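Local coordinates for protein Pgp2 (Campylobacter jejuni subsp. jejuni, PDB 6XJ6) that probably trims peptidoglycan as an LD-carboxypeptidase and directs helical cell shape, binding peptidoglycan in a pocket on its accessory NTF2 domain, at residues Lys16-Val27 against Tyr42-Arg50. Sequence-based numbering, arbitrary orientation.
Sequences KNISLGYYDDNV and YSYEDGKIR
Val27 O accepts a bond of 2.8 Å from Tyr44 N. Tyr44 O accepts a longer one from Val27 N, at 3.3 Å, which completes an antiparallel hydrogen-bonded pair. The CA of Asn26 adds a CH···O contact to the same Tyr44 O. Past this pair the two segments meet again where Asn17 N donates to Gly47 O, 2.8 Å away.

The Tyr44 ring lies between these two sites. Its CG lies anti to the backbone N (chi1 175°), which brings the ring against Gly21, Tyr22 and Tyr23. Tyr23 CD2 sits over the centre of one face, in an edge-to-face pair with centroids 5.1 Å apart and planes at 74°. Gly47 N of its own hairpin lies over the opposite face, toward the rim. Water 2 bridges Tyr44 OH and Tyr23 O. Tyr23 OH donates to Leu20 O, which helps fix that ring, and is also hydrogen-bonded to Ser239 OG. Farther along, Leu20 CD1 packs on Tyr42 CD2 at 3.5 Å.

Gly47 belongs to the type I' turn of the 38-56 beta-hairpin, and Lys16 CB lies 3.7 Å from its CA. The 16-27 segment wraps this hairpin end, while Tyr22 pairs by its backbone with Ile238. The arrangement thus joins the edge hairpin of the YkuD-family catalytic domain to a strand of the NTF2-like sheet.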
loop_
_atom_site.group_PDB
_atom_site.type_symbol
_atom_site.label_atom_id
_atom_site.label_comp_id
_atom_site.label_asym_id
_atom_site.label_seq_id
_atom_site.Cartn_x
_atom_site.Cartn_y
_atom_site.Cartn_z
ATOM N N LYS A 16 1.518 18.600 -9.638
ATOM C CA LYS A 16 1.275 18.123 -8.285
ATOM C C LYS A 16 2.471 17.338 -7.763
ATOM O O LYS A 16 3.192 16.680 -8.516
ATOM C CB LYS A 16 0.035 17.233 -8.260
ATOM C CG LYS A 16 -1.239 17.994 -8.528
ATOM C CD LYS A 16 -2.408 17.076 -8.811
ATOM C CE LYS A 16 -3.602 17.847 -9.385
ATOM N NZ LYS A 16 -3.299 18.570 -10.660
ATOM N N ASN A 17 2.677 17.419 -6.451
ATOM C CA ASN A 17 3.697 16.619 -5.783
ATOM C C ASN A 17 3.094 15.245 -5.527
ATOM O O ASN A 17 2.326 15.055 -4.579
ATOM C CB ASN A 17 4.136 17.280 -4.484
ATOM C CG ASN A 17 5.249 16.521 -3.801
ATOM O OD1 ASN A 17 5.488 15.348 -4.098
ATOM N ND2 ASN A 17 5.928 17.176 -2.870
ATOM N N ILE A 18 3.430 14.292 -6.390
ATOM C CA ILE A 18 2.938 12.927 -6.282
ATOM C C ILE A 18 4.012 11.986 -5.737
ATOM O O ILE A 18 3.871 10.765 -5.825
ATOM C CB ILE A 18 2.340 12.425 -7.606
ATOM C CG1 ILE A 18 3.277 12.671 -8.800
ATOM C CG2 ILE A 18 1.008 13.112 -7.857
ATOM C CD1 ILE A 18 4.598 11.928 -8.774
ATOM N N SER A 19 5.074 12.539 -5.147
ATOM C CA SER A 19 6.225 11.729 -4.754
ATOM C C SER A 19 5.875 10.678 -3.704
ATOM O O SER A 19 6.543 9.639 -3.629
ATOM C CB SER A 19 7.349 12.639 -4.251
ATOM O OG SER A 19 6.960 13.350 -3.088
ATOM N N LEU A 20 4.868 10.934 -2.868
ATOM C CA LEU A 20 4.399 9.944 -1.904
ATOM C C LEU A 20 3.102 9.283 -2.342
ATOM O O LEU A 20 2.452 8.608 -1.531
ATOM C CB LEU A 20 4.234 10.572 -0.522
ATOM C CG LEU A 20 5.510 11.163 0.072
ATOM C CD1 LEU A 20 5.228 11.784 1.431
ATOM C CD2 LEU A 20 6.623 10.119 0.171
ATOM N N GLY A 21 2.731 9.442 -3.603
ATOM C CA GLY A 21 1.508 8.893 -4.150
ATOM C C GLY A 21 0.604 9.975 -4.718
ATOM O O GLY A 21 0.777 11.169 -4.481
ATOM N N TYR A 22 -0.386 9.506 -5.471
ATOM C CA TYR A 22 -1.415 10.336 -6.086
ATOM C C TYR A 22 -2.745 9.845 -5.529
ATOM O O TYR A 22 -3.106 8.679 -5.726
ATOM C CB TYR A 22 -1.342 10.157 -7.602
ATOM C CG TYR A 22 -2.278 10.977 -8.465
ATOM C CD1 TYR A 22 -2.461 12.336 -8.259
ATOM C CD2 TYR A 22 -2.938 10.385 -9.535
ATOM C CE1 TYR A 22 -3.301 13.072 -9.078
ATOM C CE2 TYR A 22 -3.775 11.111 -10.359
ATOM C CZ TYR A 22 -3.954 12.454 -10.128
ATOM O OH TYR A 22 -4.794 13.177 -10.950
ATOM N N TYR A 23 -3.448 10.714 -4.807
ATOM C CA TYR A 23 -4.612 10.330 -4.021
ATOM C C TYR A 23 -5.843 11.116 -4.452
ATOM O O TYR A 23 -5.777 12.323 -4.710
ATOM C CB TYR A 23 -4.341 10.554 -2.528
ATOM C CG TYR A 23 -3.143 9.764 -2.075
ATOM C CD1 TYR A 23 -3.278 8.438 -1.710
ATOM C CD2 TYR A 23 -1.865 10.322 -2.068
ATOM C CE1 TYR A 23 -2.195 7.693 -1.331
ATOM C CE2 TYR A 23 -0.763 9.572 -1.683
ATOM C CZ TYR A 23 -0.942 8.252 -1.322
ATOM O OH TYR A 23 0.120 7.459 -0.939
ATOM N N ASP A 24 -6.982 10.429 -4.481
ATOM C CA ASP A 24 -8.212 11.075 -4.919
ATOM C C ASP A 24 -8.695 12.120 -3.921
ATOM O O ASP A 24 -9.309 13.114 -4.322
ATOM C CB ASP A 24 -9.292 10.026 -5.158
ATOM C CG ASP A 24 -10.537 10.617 -5.769
ATOM O OD1 ASP A 24 -10.494 11.004 -6.952
ATOM O OD2 ASP A 24 -11.548 10.701 -5.061
ATOM N N ASP A 25 -8.416 11.930 -2.632
ATOM C CA ASP A 25 -8.797 12.882 -1.596
ATOM C C ASP A 25 -7.639 13.013 -0.612
ATOM O O ASP A 25 -6.576 12.409 -0.790
ATOM C CB ASP A 25 -10.110 12.453 -0.924
ATOM C CG ASP A 25 -10.696 13.531 -0.022
ATOM O OD1 ASP A 25 -10.656 14.724 -0.399
ATOM O OD2 ASP A 25 -11.195 13.182 1.072
ATOM N N ASN A 26 -7.849 13.819 0.427
ATOM C CA ASN A 26 -6.803 14.114 1.398
ATOM C C ASN A 26 -6.442 12.879 2.206
ATOM O O ASN A 26 -7.314 12.129 2.650
ATOM C CB ASN A 26 -7.286 15.194 2.362
ATOM C CG ASN A 26 -7.442 16.546 1.697
ATOM O OD1 ASN A 26 -7.252 16.686 0.488
ATOM N ND2 ASN A 26 -7.794 17.551 2.487
ATOM N N VAL A 27 -5.143 12.696 2.429
ATOM C CA VAL A 27 -4.618 11.591 3.217
ATOM C C VAL A 27 -3.410 12.091 3.997
ATOM O O VAL A 27 -2.871 13.167 3.741
ATOM C CB VAL A 27 -4.224 10.365 2.353
ATOM C CG1 VAL A 27 -5.396 9.881 1.515
ATOM C CG2 VAL A 27 -3.026 10.678 1.459
ATOM N N TYR A 42 3.303 13.198 6.681
ATOM C CA TYR A 42 3.018 14.170 5.642
ATOM C C TYR A 42 1.531 14.174 5.346
ATOM O O TYR A 42 0.910 13.117 5.243
ATOM C CB TYR A 42 3.736 13.806 4.354
ATOM C CG TYR A 42 5.227 13.944 4.420
ATOM C CD1 TYR A 42 5.842 15.167 4.182
ATOM C CD2 TYR A 42 6.030 12.849 4.703
ATOM C CE1 TYR A 42 7.211 15.290 4.235
ATOM C CE2 TYR A 42 7.398 12.967 4.755
ATOM C CZ TYR A 42 7.984 14.186 4.519
ATOM O OH TYR A 42 9.356 14.306 4.572
ATOM N N SER A 43 0.959 15.368 5.232
ATOM C CA SER A 43 -0.392 15.522 4.723
ATOM C C SER A 43 -0.328 15.759 3.221
ATOM O O SER A 43 0.558 16.462 2.728
ATOM C CB SER A 43 -1.092 16.701 5.400
ATOM O OG SER A 43 -0.415 17.913 5.136
ATOM N N TYR A 44 -1.264 15.153 2.499
ATOM C CA TYR A 44 -1.407 15.340 1.063
ATOM C C TYR A 44 -2.763 15.976 0.830
ATOM O O TYR A 44 -3.784 15.423 1.250
ATOM C CB TYR A 44 -1.348 13.987 0.355
ATOM C CG TYR A 44 -1.614 14.017 -1.138
ATOM C CD1 TYR A 44 -2.909 14.052 -1.635
ATOM C CD2 TYR A 44 -0.567 13.975 -2.050
ATOM C CE1 TYR A 44 -3.150 14.061 -2.998
ATOM C CE2 TYR A 44 -0.800 13.977 -3.408
ATOM C CZ TYR A 44 -2.090 14.018 -3.877
ATOM O OH TYR A 44 -2.315 14.018 -5.233
ATOM N N GLU A 45 -2.770 17.138 0.173
ATOM C CA GLU A 45 -3.997 17.846 -0.185
ATOM C C GLU A 45 -3.868 18.281 -1.641
ATOM O O GLU A 45 -3.143 19.233 -1.938
ATOM C CB GLU A 45 -4.210 19.045 0.728
ATOM C CG GLU A 45 -4.343 18.685 2.194
ATOM C CD GLU A 45 -4.549 19.901 3.077
ATOM O OE1 GLU A 45 -4.735 21.014 2.531
ATOM O OE2 GLU A 45 -4.524 19.738 4.317
ATOM N N ASP A 46 -4.542 17.567 -2.541
ATOM C CA ASP A 46 -4.570 17.909 -3.967
ATOM C C ASP A 46 -3.166 18.180 -4.511
ATOM O O ASP A 46 -2.920 19.153 -5.224
ATOM C CB ASP A 46 -5.520 19.078 -4.247
ATOM C CG ASP A 46 -5.637 19.402 -5.733
ATOM O OD1 ASP A 46 -5.425 20.576 -6.120
ATOM O OD2 ASP A 46 -5.921 18.474 -6.519
ATOM N N GLY A 47 -2.236 17.294 -4.172
ATOM C CA GLY A 47 -0.897 17.392 -4.709
ATOM C C GLY A 47 0.019 18.343 -3.980
ATOM O O GLY A 47 1.146 18.564 -4.439
ATOM N N LYS A 48 -0.427 18.925 -2.872
ATOM C CA LYS A 48 0.436 19.700 -1.997
ATOM C C LYS A 48 0.776 18.849 -0.785
ATOM O O LYS A 48 -0.121 18.302 -0.136
ATOM C CB LYS A 48 -0.263 20.980 -1.537
ATOM C CG LYS A 48 -0.547 21.975 -2.652
ATOM C CD LYS A 48 -2.034 22.316 -2.725
ATOM C CE LYS A 48 -2.536 22.993 -1.449
ATOM N NZ LYS A 48 -4.026 23.017 -1.385
ATOM N N ILE A 49 2.068 18.730 -0.496
ATOM C CA ILE A 49 2.570 17.954 0.631
ATOM C C ILE A 49 3.017 18.918 1.716
ATOM O O ILE A 49 3.669 19.929 1.431
ATOM C CB ILE A 49 3.734 17.046 0.187
ATOM C CG1 ILE A 49 3.207 15.898 -0.684
ATOM C CG2 ILE A 49 4.524 16.517 1.392
ATOM C CD1 ILE A 49 2.478 14.804 0.082
ATOM N N ARG A 50 2.692 18.589 2.966
ATOM C CA ARG A 50 3.120 19.373 4.114
ATOM C C ARG A 50 3.593 18.419 5.197
ATOM O O ARG A 50 2.902 17.444 5.507
ATOM C CB ARG A 50 1.968 20.234 4.642
ATOM C CG ARG A 50 2.385 21.264 5.675
ATOM C CD ARG A 50 1.230 22.196 6.012
ATOM N NE ARG A 50 0.455 21.725 7.163
ATOM C CZ ARG A 50 0.242 22.421 8.282
ATOM N NH1 ARG A 50 0.724 23.649 8.433
ATOM N NH2 ARG A 50 -0.476 21.885 9.260
HETATM O O HOH W 1 4.161 19.889 -2.136
HETATM O O HOH W 2 -4.775 14.669 -6.018
HETATM O O HOH W 3 -6.269 15.499 -1.959
#